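Long-range contacts in serine-pyruvate aminotransferase (AgxT) (Sulfolobus solfataricus, PDB 3ZRP), which probably transfers amino groups between L-serine and pyruvate, and between alanine and glyoxylate, using pyridoxal 5'-phosphate as cofactor: residues 71-76 / 213-217; 78-83 / 127-133; 110-115 / 290-296; 150-154 / 178-182. One frame throughout, in Å; residues are numbered along the deposited sequence.

Contact 1. Residues 71-76 / 213-217; sequences TSLLKP and QNSIA
An ST turn docked against the end of a 3-10 segment joins two loops of the large domain of this class-V aminotransferase. S215 makes the turn: with chi1 near +82° (p), its OG accepts from A217 N at 3.0 Å. The 3-10 segment 71-73 gives way to extended backbone at L74 and K75 (psi near 156° and 159°). S72 and A217 have CA atoms 4.9 Å apart, and K75 and S215 5.2 Å. One backbone hydrogen bond crosses, from I216 N to L74 O at 3.0 Å. S215 CA also lies 3.3 Å from L74 O. I216 (p, t) points its side chain at 71-76. Its CD1 is 3.7 Å from L74 CB, and its CG2 is 3.5 Å from P76 CD. At the partly exposed end, K75 stretches out so that NZ donates to Q213 OE1 at 2.9 Å. Water 3 accepts from N214 N at 3.0 Å. Water 1 lies 3.2 Å from L73 O and 2.9 Å from Q213 OE1. R98 of the second subunit donates to A217 O. L73 packs on helix 204-212, L74 on strand 128-134, and both T71 and L74 on F96 of helix 87-96.

Contact 2. Residues 78-83 / 127-133; sequences DKILVV and EYKLVAL
Strands 79-83 and 130-133 run parallel, with axes 4.7 Å apart at closest approach and crossing at -17°. I80 pairs with L130, L81 with V131 and V82 with A132, each with CA atoms 4.8 Å apart. The hydrogen bonds alternate as in a regular parallel ladder. L81 N donates to L130 O, A132 N to L81 O and V83 N to A132 O, all at 2.9 Å. The ladder starts irregularly. K79 O accepts from K129 N at 2.8 Å and from L130 N at 3.2 Å, because K129 turns the chain with helical phi/psi (-75/-43). Charges close this end. K129 NZ forms a salt bridge with D78 OD2 at 2.7 Å, and D78 OD2 also accepts from K75 N. K79 NZ donates to E127 O at 2.9 Å. Y128 OH is hydrogen-bonded to E122 OE2. L81 CB sits over the face of the Y128 ring, 3.8 Å from its centroid, a CH-pi contact. V83 CG2 is 3.7 Å from L133 CD2. I80 CG2 and L130 CD2 meet at 4.0 Å on the face shared with V82 and A132. The other backbone edge of 79-83 is satisfied by strand 102-106, through N102, K104 and L106. The pair therefore lies inside the mixed sheet of the large domain, between strands 102-106 and 157-163. Helix 116-125 packs on L81 and V83.

Contact 3. Residues 110-115 / 290-296; sequences PGDYVK and VARRPES
Y113 leaves its backbone sideways, but with chi1 near 70° (p) its ring comes near 290-296; it lies edge-on to R293, with CE1 3.6 Å from R293 CB. Its CD1 is 3.8 Å from S296 CB, and its OH donates to E295 OE2 at 2.7 Å. Further back, the two backbones meet where G111 and A291 have CA atoms 4.9 Å apart. R292 N donates to G111 O at 2.9 Å. G111 has positive phi (81/0), and a CB there would crowd V290 O and R292 CG. Water 4 donates to G111 O at 3.1 Å and to S296 OG at 2.7 Å, and accepts from R293 N at 3.0 Å. The contact joins the large domain, just before helix 116-125, to the chain leading into the antiparallel sheet that begins with strand 301-305. Residues 294-296 form a short 3-10 segment, with S296 N donating to R293 O at 2.8 Å. K115, the N-cap residue, sends NZ back to D112 OD1 at 2.9 Å as a salt bridge. D112 OD2 makes a long one, 3.8 Å, with R293 NE. K115 CE lies over the guanidinium of R293, 3.6 Å from NH1. R292 forms a salt bridge with E288, a calcium ligand in a structure of this protein.

Contact 4. Residues 150-154 / 178-182; sequences INKIR and WNVDV
I150 begins the last turn of helix 146-153 and points its side chain at the loop 178-182. Its rotamer is m, t. CG2 comes within 3.0 Å of W178 O, and CD1 meets V180 CG2 at 3.5 Å. The CA atoms of I150 and W178 are 6.9 Å apart. I153 faces another way, onto V119 and V123 of helix 116-125. R154 follows, still held by a helical hydrogen bond from its N to I150 O at 2.8 Å. Four residues on from I150, it also points at the loop. Its side chain (t, p, m, with chi4 near -173°) brings the guanidinium edge-on to two acceptors. NH1 donates to N179 O at 2.9 Å and to D181 OD2 at 2.7 Å, the second bond being a salt bridge. NH2 makes a weak hydrogen bond to the same OD2 at 3.3 Å and an ordinary one to V157 O. On the loop, N179 has positive phi and psi (61/57). D181 (chi1 near -62°, m) is fixed twice more: OD2 accepts from I160 N, and OD1 pairs with S203 OG. Helix 146-153 belongs to a beta-alpha-beta unit between the parallel neighbours 128-134 and 157-163. The R154-D181 salt bridge ties its C-terminal end to the entry of the next parallel strand, 182-186, in the mixed large-domain sheet of a fold-type I PLP enzyme.

From the N terminus, three contacts open before any closes: contact 1 at 71-76, contact 2 at 78-83 and contact 3 at 110-115. Contact 2 closes first, at 127-133, pairing two sheet strands. Contact 4 then opens at 150-154 and closes at 178-182. Contact 1 closes at 213-217, so its span encloses contacts 2 and 4, which follow in series. Contact 3 closes last, at 290-296. It crosses contacts 1 and 2, encloses contact 4 and ties the large domain to the C-terminal part. Contact 2 touches all the others: L74 packs on I80, V83 on V114, and V131 on I153. L73 and V182 link contacts 1 and 4.

Contact 1. Residues 71-76 / 213-217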
loop_
_atom_site.group_PDB
_atom_site.type_symbol
_atom_site.label_atom_id
_atom_site.label_comp_id
_atom_site.label_asym_id
_atom_site.label_seq_id
_atom_site.Cartn_x
_atom_site.Cartn_y
_atom_site.Cartn_z
ATOM N N THR A 71 -8.579 -14.055 4.139
ATOM C CA THR A 71 -9.540 -14.101 5.275
ATOM C C THR A 71 -10.976 -13.648 4.900
ATOM O O THR A 71 -11.938 -13.954 5.639
ATOM C CB THR A 71 -9.024 -13.320 6.501
ATOM O OG1 THR A 71 -8.805 -11.945 6.142
ATOM C CG2 THR A 71 -7.739 -13.975 7.005
ATOM N N SER A 72 -11.100 -12.941 3.761
ATOM C CA SER A 72 -12.376 -12.499 3.187
ATOM C C SER A 72 -13.260 -13.694 2.818
ATOM O O SER A 72 -14.487 -13.540 2.617
ATOM C CB SER A 72 -12.136 -11.665 1.915
ATOM O OG SER A 72 -11.395 -10.455 2.176
ATOM N N LEU A 73 -12.637 -14.867 2.697
ATOM C CA LEU A 73 -13.345 -16.096 2.284
ATOM C C LEU A 73 -13.614 -17.055 3.447
ATOM O O LEU A 73 -14.074 -18.199 3.240
ATOM C CB LEU A 73 -12.547 -16.803 1.174
ATOM C CG LEU A 73 -12.319 -15.974 -0.103
ATOM C CD1 LEU A 73 -11.456 -16.755 -1.080
ATOM C CD2 LEU A 73 -13.632 -15.527 -0.783
ATOM N N LEU A 74 -13.324 -16.594 4.667
ATOM C CA LEU A 74 -13.326 -17.459 5.846
ATOM C C LEU A 74 -14.345 -17.056 6.904
ATOM O O LEU A 74 -14.780 -15.896 6.989
ATOM C CB LEU A 74 -11.921 -17.552 6.464
ATOM C CG LEU A 74 -10.825 -18.171 5.563
ATOM C CD1 LEU A 74 -9.475 -18.099 6.229
ATOM C CD2 LEU A 74 -11.162 -19.617 5.186
ATOM N N LYS A 75 -14.721 -18.050 7.694
ATOM C CA LYS A 75 -15.688 -17.881 8.770
ATOM C C LYS A 75 -15.084 -18.392 10.068
ATOM O O LYS A 75 -14.136 -19.185 10.044
ATOM C CB LYS A 75 -16.999 -18.613 8.430
ATOM C CG LYS A 75 -17.866 -17.830 7.451
ATOM C CD LYS A 75 -19.218 -18.498 7.214
ATOM C CE LYS A 75 -20.156 -17.559 6.467
ATOM N NZ LYS A 75 -21.383 -18.231 5.964
ATOM N N PRO A 76 -15.619 -17.946 11.220
ATOM C CA PRO A 76 -14.984 -18.415 12.460
ATOM C C PRO A 76 -14.986 -19.960 12.535
ATOM O O PRO A 76 -15.960 -20.603 12.072
ATOM C CB PRO A 76 -15.865 -17.797 13.562
ATOM C CG PRO A 76 -16.462 -16.582 12.927
ATOM C CD PRO A 76 -16.740 -17.027 11.496
ATOM N N GLN A 213 -21.817 -14.103 1.425
ATOM C CA GLN A 213 -21.530 -14.444 2.810
ATOM C C GLN A 213 -20.776 -13.332 3.530
ATOM O O GLN A 213 -20.121 -12.500 2.881
ATOM C CB GLN A 213 -20.706 -15.730 2.890
ATOM C CG GLN A 213 -21.224 -16.891 2.031
ATOM C CD GLN A 213 -20.460 -18.185 2.287
ATOM O OE1 GLN A 213 -20.025 -18.456 3.411
ATOM N NE2 GLN A 213 -20.296 -18.989 1.244
ATOM N N ASN A 214 -20.902 -13.333 4.860
ATOM C CA ASN A 214 -20.092 -12.513 5.765
ATOM C C ASN A 214 -18.702 -13.151 5.909
ATOM O O ASN A 214 -18.455 -14.232 5.391
ATOM C CB ASN A 214 -20.754 -12.430 7.145
ATOM C CG ASN A 214 -22.180 -11.867 7.098
ATOM O OD1 ASN A 214 -22.392 -10.688 6.789
ATOM N ND2 ASN A 214 -23.163 -12.717 7.416
ATOM N N SER A 215 -17.784 -12.500 6.634
ATOM C CA SER A 215 -16.483 -13.124 6.784
ATOM C C SER A 215 -15.783 -12.590 8.021
ATOM O O SER A 215 -16.293 -11.691 8.663
ATOM C CB SER A 215 -15.582 -12.841 5.568
ATOM O OG SER A 215 -14.967 -11.553 5.691
ATOM N N ILE A 216 -14.620 -13.155 8.312
ATOM C CA ILE A 216 -13.821 -12.696 9.455
ATOM C C ILE A 216 -12.830 -11.593 9.074
ATOM O O ILE A 216 -11.988 -11.199 9.915
ATOM C CB ILE A 216 -13.048 -13.871 10.109
ATOM C CG1 ILE A 216 -12.007 -14.475 9.130
ATOM C CG2 ILE A 216 -14.058 -14.931 10.637
ATOM C CD1 ILE A 216 -11.365 -15.779 9.627
ATOM N N ALA A 217 -12.894 -11.098 7.841
ATOM C CA ALA A 217 -11.941 -10.043 7.408
ATOM C C ALA A 217 -12.066 -8.756 8.240
ATOM O O ALA A 217 -13.113 -8.469 8.837
ATOM C CB ALA A 217 -12.108 -9.736 5.915
HETATM O O HOH W 1 -17.146 -18.688 3.914
HETATM O O HOH W 2 -16.479 -15.965 4.225
HETATM O O HOH W 3 -22.844 -15.283 5.985
#

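Contact 2. Residues 78-83 / 127-133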
loop_
_atom_site.group_PDB
_atom_site.type_symbol
_atom_site.label_atom_id
_atom_site.label_comp_id
_atom_site.label_asym_id
_atom_site.label_seq_id
_atom_site.Cartn_x
_atom_site.Cartn_y
_atom_site.Cartn_z
ATOM N N ASP A 78 -13.349 -22.089 10.818
ATOM C CA ASP A 78 -12.982 -22.761 9.549
ATOM C C ASP A 78 -11.646 -23.511 9.696
ATOM O O ASP A 78 -10.744 -23.071 10.427
ATOM C CB ASP A 78 -12.877 -21.754 8.397
ATOM C CG ASP A 78 -14.214 -21.497 7.699
ATOM O OD1 ASP A 78 -15.223 -22.177 8.036
ATOM O OD2 ASP A 78 -14.245 -20.605 6.811
ATOM N N LYS A 79 -11.519 -24.636 9.000
ATOM C CA LYS A 79 -10.304 -25.441 9.072
ATOM C C LYS A 79 -9.420 -25.257 7.842
ATOM O O LYS A 79 -9.857 -25.390 6.688
ATOM C CB LYS A 79 -10.621 -26.925 9.286
ATOM C CG LYS A 79 -11.158 -27.208 10.687
ATOM C CD LYS A 79 -11.642 -28.648 10.788
ATOM C CE LYS A 79 -10.473 -29.634 10.854
ATOM N NZ LYS A 79 -10.868 -30.968 10.326
ATOM N N ILE A 80 -8.176 -24.926 8.131
ATOM C CA ILE A 80 -7.193 -24.554 7.118
ATOM C C ILE A 80 -6.012 -25.521 7.203
ATOM O O ILE A 80 -5.461 -25.780 8.292
ATOM C CB ILE A 80 -6.659 -23.093 7.348
ATOM C CG1 ILE A 80 -7.801 -22.070 7.260
ATOM C CG2 ILE A 80 -5.481 -22.767 6.374
ATOM C CD1 ILE A 80 -7.400 -20.670 7.773
ATOM N N LEU A 81 -5.602 -25.999 6.040
ATOM C CA LEU A 81 -4.341 -26.745 5.872
ATOM C C LEU A 81 -3.328 -25.920 5.060
ATOM O O LEU A 81 -3.587 -25.551 3.911
ATOM C CB LEU A 81 -4.600 -28.079 5.159
ATOM C CG LEU A 81 -3.327 -28.928 4.967
ATOM C CD1 LEU A 81 -2.807 -29.483 6.285
ATOM C CD2 LEU A 81 -3.587 -30.035 3.939
ATOM N N VAL A 82 -2.206 -25.609 5.691
ATOM C CA VAL A 82 -1.087 -24.911 5.036
ATOM C C VAL A 82 0.014 -25.902 4.666
ATOM O O VAL A 82 0.525 -26.639 5.513
ATOM C CB VAL A 82 -0.482 -23.850 5.969
ATOM C CG1 VAL A 82 0.748 -23.168 5.290
ATOM C CG2 VAL A 82 -1.541 -22.827 6.333
ATOM N N VAL A 83 0.387 -25.889 3.396
ATOM C CA VAL A 83 1.497 -26.712 2.890
ATOM C C VAL A 83 2.719 -25.802 2.764
ATOM O O VAL A 83 2.847 -25.081 1.775
ATOM C CB VAL A 83 1.118 -27.311 1.526
ATOM C CG1 VAL A 83 2.255 -28.199 1.016
ATOM C CG2 VAL A 83 -0.212 -28.182 1.660
ATOM N N GLU A 127 -11.323 -33.072 7.206
ATOM C CA GLU A 127 -12.111 -32.169 6.392
ATOM C C GLU A 127 -11.544 -30.756 6.520
ATOM O O GLU A 127 -11.437 -30.211 7.631
ATOM C CB GLU A 127 -13.551 -32.176 6.897
ATOM C CG GLU A 127 -14.560 -31.884 5.824
ATOM C CD GLU A 127 -14.713 -33.052 4.890
ATOM O OE1 GLU A 127 -14.928 -34.195 5.384
ATOM O OE2 GLU A 127 -14.612 -32.818 3.665
ATOM N N TYR A 128 -11.148 -30.178 5.397
ATOM C CA TYR A 128 -10.560 -28.831 5.383
ATOM C C TYR A 128 -11.357 -27.899 4.481
ATOM O O TYR A 128 -11.749 -28.272 3.356
ATOM C CB TYR A 128 -9.098 -28.899 4.907
ATOM C CG TYR A 128 -8.176 -29.473 5.930
ATOM C CD1 TYR A 128 -7.725 -28.686 7.002
ATOM C CD2 TYR A 128 -7.773 -30.825 5.867
ATOM C CE1 TYR A 128 -6.880 -29.227 7.962
ATOM C CE2 TYR A 128 -6.935 -31.374 6.825
ATOM C CZ TYR A 128 -6.489 -30.569 7.858
ATOM O OH TYR A 128 -5.666 -31.091 8.807
ATOM N N LYS A 129 -11.601 -26.687 4.963
ATOM C CA LYS A 129 -12.265 -25.660 4.154
ATOM C C LYS A 129 -11.298 -25.093 3.101
ATOM O O LYS A 129 -11.655 -24.924 1.931
ATOM C CB LYS A 129 -12.779 -24.555 5.099
ATOM C CG LYS A 129 -13.042 -23.145 4.529
ATOM C CD LYS A 129 -14.343 -23.045 3.786
ATOM C CE LYS A 129 -14.713 -21.587 3.500
ATOM N NZ LYS A 129 -15.605 -20.997 4.569
ATOM N N LEU A 130 -10.069 -24.840 3.524
ATOM C CA LEU A 130 -9.095 -24.146 2.689
ATOM C C LEU A 130 -7.708 -24.769 2.770
ATOM O O LEU A 130 -7.206 -25.068 3.866
ATOM C CB LEU A 130 -9.030 -22.657 3.079
ATOM C CG LEU A 130 -8.167 -21.763 2.196
ATOM C CD1 LEU A 130 -8.900 -20.456 1.921
ATOM C CD2 LEU A 130 -6.787 -21.502 2.856
ATOM N N VAL A 131 -7.089 -24.942 1.597
ATOM C CA VAL A 131 -5.711 -25.384 1.502
ATOM C C VAL A 131 -4.862 -24.260 0.882
ATOM O O VAL A 131 -5.204 -23.726 -0.167
ATOM C CB VAL A 131 -5.574 -26.693 0.656
ATOM C CG1 VAL A 131 -4.101 -27.116 0.593
ATOM C CG2 VAL A 131 -6.447 -27.799 1.271
ATOM N N ALA A 132 -3.761 -23.925 1.553
ATOM C CA ALA A 132 -2.832 -22.898 1.099
ATOM C C ALA A 132 -1.533 -23.521 0.617
ATOM O O ALA A 132 -0.862 -24.271 1.366
ATOM C CB ALA A 132 -2.531 -21.865 2.243
ATOM N N LEU A 133 -1.156 -23.172 -0.616
ATOM C CA LEU A 133 0.089 -23.642 -1.233
ATOM C C LEU A 133 1.016 -22.445 -1.515
ATOM O O LEU A 133 0.538 -21.313 -1.650
ATOM C CB LEU A 133 -0.231 -24.355 -2.542
ATOM C CG LEU A 133 -1.261 -25.491 -2.587
ATOM C CD1 LEU A 133 -1.288 -26.044 -4.013
ATOM C CD2 LEU A 133 -0.893 -26.597 -1.612
#

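Contact 3. Residues 110-115 / 290-296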
loop_
_atom_site.group_PDB
_atom_site.type_symbol
_atom_site.label_atom_id
_atom_site.label_comp_id
_atom_site.label_asym_id
_atom_site.label_seq_id
_atom_site.Cartn_x
_atom_site.Cartn_y
_atom_site.Cartn_z
ATOM N N PRO A 110 14.369 -29.736 5.561
ATOM C CA PRO A 110 14.808 -28.444 5.010
ATOM C C PRO A 110 15.150 -28.480 3.521
ATOM O O PRO A 110 15.884 -29.371 3.071
ATOM C CB PRO A 110 16.048 -28.114 5.838
ATOM C CG PRO A 110 15.728 -28.720 7.195
ATOM C CD PRO A 110 14.993 -29.997 6.881
ATOM N N GLY A 111 14.591 -27.539 2.760
ATOM C CA GLY A 111 14.966 -27.378 1.351
ATOM C C GLY A 111 14.286 -28.342 0.421
ATOM O O GLY A 111 14.544 -28.334 -0.783
ATOM N N ASP A 112 13.448 -29.207 0.989
ATOM C CA ASP A 112 12.648 -30.161 0.217
ATOM C C ASP A 112 11.248 -29.580 0.016
ATOM O O ASP A 112 11.020 -28.394 0.273
ATOM C CB ASP A 112 12.557 -31.501 0.982
ATOM C CG ASP A 112 12.440 -32.712 0.059
ATOM O OD1 ASP A 112 11.551 -32.772 -0.822
ATOM O OD2 ASP A 112 13.264 -33.624 0.214
ATOM N N TYR A 113 10.317 -30.403 -0.455
ATOM C CA TYR A 113 8.950 -29.972 -0.711
ATOM C C TYR A 113 7.948 -31.071 -0.347
ATOM O O TYR A 113 8.288 -32.251 -0.375
ATOM C CB TYR A 113 8.762 -29.531 -2.161
ATOM C CG TYR A 113 8.802 -30.634 -3.207
ATOM C CD1 TYR A 113 10.026 -31.107 -3.732
ATOM C CD2 TYR A 113 7.627 -31.184 -3.696
ATOM C CE1 TYR A 113 10.052 -32.130 -4.696
ATOM C CE2 TYR A 113 7.639 -32.188 -4.670
ATOM C CZ TYR A 113 8.852 -32.658 -5.159
ATOM O OH TYR A 113 8.833 -33.652 -6.118
ATOM N N VAL A 114 6.729 -30.669 0.018
ATOM C CA VAL A 114 5.678 -31.610 0.424
ATOM C C VAL A 114 5.100 -32.251 -0.822
ATOM O O VAL A 114 4.616 -31.565 -1.699
ATOM C CB VAL A 114 4.552 -30.893 1.218
ATOM C CG1 VAL A 114 3.499 -31.909 1.680
ATOM C CG2 VAL A 114 5.157 -30.172 2.414
ATOM N N LYS A 115 5.139 -33.590 -0.881
ATOM C CA LYS A 115 4.699 -34.321 -2.067
ATOM C C LYS A 115 3.189 -34.283 -2.222
ATOM O O LYS A 115 2.480 -34.226 -1.222
ATOM C CB LYS A 115 5.202 -35.774 -1.996
ATOM C CG LYS A 115 6.705 -35.889 -1.739
ATOM C CD LYS A 115 7.500 -35.247 -2.906
ATOM C CE LYS A 115 9.011 -35.295 -2.657
ATOM N NZ LYS A 115 9.423 -34.683 -1.365
ATOM N N VAL A 290 20.631 -25.203 -2.809
ATOM C CA VAL A 290 19.849 -25.423 -1.577
ATOM C C VAL A 290 18.677 -26.396 -1.810
ATOM O O VAL A 290 18.506 -27.356 -1.044
ATOM C CB VAL A 290 19.336 -24.095 -0.974
ATOM C CG1 VAL A 290 18.262 -24.349 0.095
ATOM C CG2 VAL A 290 20.488 -23.339 -0.363
ATOM N N ALA A 291 17.884 -26.157 -2.855
ATOM C CA ALA A 291 16.784 -27.041 -3.203
ATOM C C ALA A 291 17.268 -28.487 -3.275
ATOM O O ALA A 291 18.188 -28.797 -4.039
ATOM C CB ALA A 291 16.150 -26.638 -4.523
ATOM N N ARG A 292 16.636 -29.362 -2.493
ATOM C CA ARG A 292 17.060 -30.761 -2.385
ATOM C C ARG A 292 16.735 -31.595 -3.604
ATOM O O ARG A 292 17.483 -32.499 -3.964
ATOM C CB ARG A 292 16.468 -31.421 -1.131
ATOM C CG ARG A 292 16.740 -30.697 0.177
ATOM C CD ARG A 292 18.194 -30.812 0.673
ATOM N NE ARG A 292 19.102 -29.948 -0.081
ATOM C CZ ARG A 292 20.428 -30.066 -0.102
ATOM N NH1 ARG A 292 21.040 -31.023 0.597
ATOM N NH2 ARG A 292 21.149 -29.221 -0.832
ATOM N N ARG A 293 15.611 -31.302 -4.229
ATOM C CA ARG A 293 15.081 -32.113 -5.309
ATOM C C ARG A 293 15.056 -31.340 -6.639
ATOM O O ARG A 293 14.327 -30.345 -6.772
ATOM C CB ARG A 293 13.667 -32.564 -4.935
ATOM C CG ARG A 293 13.566 -33.431 -3.705
ATOM C CD ARG A 293 13.645 -34.893 -4.066
ATOM N NE ARG A 293 13.465 -35.730 -2.886
ATOM C CZ ARG A 293 12.631 -36.762 -2.807
ATOM N NH1 ARG A 293 11.893 -37.120 -3.851
ATOM N NH2 ARG A 293 12.547 -37.443 -1.676
ATOM N N PRO A 294 15.832 -31.811 -7.644
ATOM C CA PRO A 294 16.025 -31.094 -8.916
ATOM C C PRO A 294 14.759 -30.753 -9.686
ATOM O O PRO A 294 14.710 -29.722 -10.362
ATOM C CB PRO A 294 16.898 -32.063 -9.742
ATOM C CG PRO A 294 17.633 -32.837 -8.724
ATOM C CD PRO A 294 16.635 -33.053 -7.607
ATOM N N GLU A 295 13.745 -31.604 -9.594
ATOM C CA GLU A 295 12.455 -31.349 -10.237
ATOM C C GLU A 295 11.767 -30.093 -9.666
ATOM O O GLU A 295 10.859 -29.551 -10.271
ATOM C CB GLU A 295 11.532 -32.572 -10.109
ATOM C CG GLU A 295 11.015 -32.867 -8.693
ATOM C CD GLU A 295 11.893 -33.789 -7.877
ATOM O OE1 GLU A 295 13.085 -33.996 -8.228
ATOM O OE2 GLU A 295 11.387 -34.307 -6.838
ATOM N N SER A 296 12.223 -29.633 -8.499
ATOM C CA SER A 296 11.627 -28.455 -7.865
ATOM C C SER A 296 12.520 -27.191 -7.934
ATOM O O SER A 296 12.197 -26.188 -7.290
ATOM C CB SER A 296 11.306 -28.737 -6.406
ATOM O OG SER A 296 12.490 -28.745 -5.629
HETATM O O HOH W 4 13.267 -29.740 -3.271
#

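Contact 4. Residues 150-154 / 178-182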
loop_
_atom_site.group_PDB
_atom_site.type_symbol
_atom_site.label_atom_id
_atom_site.label_comp_id
_atom_site.label_asym_id
_atom_site.label_seq_id
_atom_site.Cartn_x
_atom_site.Cartn_y
_atom_site.Cartn_z
ATOM N N ILE A 150 -2.939 -30.200 -6.713
ATOM C CA ILE A 150 -4.351 -29.864 -6.877
ATOM C C ILE A 150 -5.138 -31.011 -7.543
ATOM O O ILE A 150 -6.281 -31.292 -7.171
ATOM C CB ILE A 150 -4.512 -28.532 -7.640
ATOM C CG1 ILE A 150 -4.023 -27.384 -6.747
ATOM C CG2 ILE A 150 -5.964 -28.302 -8.073
ATOM C CD1 ILE A 150 -3.966 -26.054 -7.460
ATOM N N ASN A 151 -4.518 -31.667 -8.522
ATOM C CA ASN A 151 -5.129 -32.835 -9.164
ATOM C C ASN A 151 -5.575 -33.857 -8.122
ATOM O O ASN A 151 -6.662 -34.425 -8.232
ATOM C CB ASN A 151 -4.175 -33.474 -10.191
ATOM C CG ASN A 151 -4.748 -34.746 -10.834
ATOM O OD1 ASN A 151 -5.509 -34.684 -11.802
ATOM N ND2 ASN A 151 -4.355 -35.904 -10.307
ATOM N N LYS A 152 -4.744 -34.068 -7.103
ATOM C CA LYS A 152 -5.044 -35.025 -6.054
ATOM C C LYS A 152 -6.095 -34.518 -5.071
ATOM O O LYS A 152 -6.966 -35.281 -4.658
ATOM C CB LYS A 152 -3.777 -35.438 -5.306
ATOM C CG LYS A 152 -2.811 -36.293 -6.156
ATOM C CD LYS A 152 -1.733 -36.912 -5.283
ATOM C CE LYS A 152 -0.727 -37.722 -6.107
ATOM N NZ LYS A 152 -1.398 -38.857 -6.805
ATOM N N ILE A 153 -6.024 -33.235 -4.704
ATOM C CA ILE A 153 -6.842 -32.741 -3.581
ATOM C C ILE A 153 -8.123 -32.024 -3.937
ATOM O O ILE A 153 -8.974 -31.851 -3.056
ATOM C CB ILE A 153 -6.018 -31.866 -2.592
ATOM C CG1 ILE A 153 -5.709 -30.486 -3.198
ATOM C CG2 ILE A 153 -4.763 -32.620 -2.153
ATOM C CD1 ILE A 153 -4.973 -29.538 -2.234
ATOM N N ARG A 154 -8.290 -31.628 -5.207
ATOM C CA ARG A 154 -9.400 -30.754 -5.593
ATOM C C ARG A 154 -10.755 -31.233 -5.053
ATOM O O ARG A 154 -11.561 -30.436 -4.566
ATOM C CB ARG A 154 -9.453 -30.584 -7.111
ATOM C CG ARG A 154 -10.561 -29.661 -7.656
ATOM C CD ARG A 154 -10.393 -28.202 -7.232
ATOM N NE ARG A 154 -10.946 -27.911 -5.905
ATOM C CZ ARG A 154 -11.045 -26.688 -5.380
ATOM N NH1 ARG A 154 -10.632 -25.640 -6.061
ATOM N NH2 ARG A 154 -11.574 -26.507 -4.182
ATOM N N TRP A 178 -6.243 -25.468 -13.701
ATOM C CA TRP A 178 -5.935 -26.207 -12.476
ATOM C C TRP A 178 -7.019 -26.063 -11.408
ATOM O O TRP A 178 -6.967 -26.759 -10.393
ATOM C CB TRP A 178 -4.586 -25.809 -11.889
ATOM C CG TRP A 178 -3.414 -25.921 -12.816
ATOM C CD1 TRP A 178 -3.313 -26.708 -13.946
ATOM C CD2 TRP A 178 -2.143 -25.281 -12.658
ATOM N NE1 TRP A 178 -2.078 -26.546 -14.526
ATOM C CE2 TRP A 178 -1.336 -25.673 -13.761
ATOM C CE3 TRP A 178 -1.616 -24.382 -11.713
ATOM C CZ2 TRP A 178 -0.020 -25.232 -13.930
ATOM C CZ3 TRP A 178 -0.301 -23.923 -11.894
ATOM C CH2 TRP A 178 0.486 -24.356 -12.994
ATOM N N ASN A 179 -8.007 -25.201 -11.666
ATOM C CA ASN A 179 -9.138 -24.955 -10.753
ATOM C C ASN A 179 -8.652 -24.414 -9.387
ATOM O O ASN A 179 -8.905 -25.008 -8.357
ATOM C CB ASN A 179 -10.010 -26.221 -10.611
ATOM C CG ASN A 179 -11.468 -25.927 -10.209
ATOM O OD1 ASN A 179 -11.855 -24.790 -9.894
ATOM N ND2 ASN A 179 -12.287 -26.982 -10.216
ATOM N N VAL A 180 -7.926 -23.298 -9.415
ATOM C CA VAL A 180 -7.468 -22.605 -8.190
ATOM C C VAL A 180 -8.534 -21.582 -7.846
ATOM O O VAL A 180 -9.134 -20.968 -8.742
ATOM C CB VAL A 180 -6.098 -21.911 -8.399
ATOM C CG1 VAL A 180 -5.645 -21.096 -7.114
ATOM C CG2 VAL A 180 -5.047 -22.938 -8.769
ATOM N N ASP A 181 -8.787 -21.394 -6.554
ATOM C CA ASP A 181 -9.794 -20.423 -6.129
ATOM C C ASP A 181 -9.272 -19.020 -5.890
ATOM O O ASP A 181 -9.995 -18.043 -6.140
ATOM C CB ASP A 181 -10.555 -20.963 -4.932
ATOM C CG ASP A 181 -11.298 -22.228 -5.287
ATOM O OD1 ASP A 181 -12.211 -22.132 -6.141
ATOM O OD2 ASP A 181 -10.914 -23.297 -4.770
ATOM N N VAL A 182 -8.039 -18.934 -5.373
ATOM C CA VAL A 182 -7.290 -17.670 -5.280
ATOM C C VAL A 182 -5.855 -17.914 -5.711
ATOM O O VAL A 182 -5.151 -18.720 -5.126
ATOM C CB VAL A 182 -7.223 -17.093 -3.825
ATOM C CG1 VAL A 182 -6.466 -15.742 -3.834
ATOM C CG2 VAL A 182 -8.633 -16.915 -3.202
#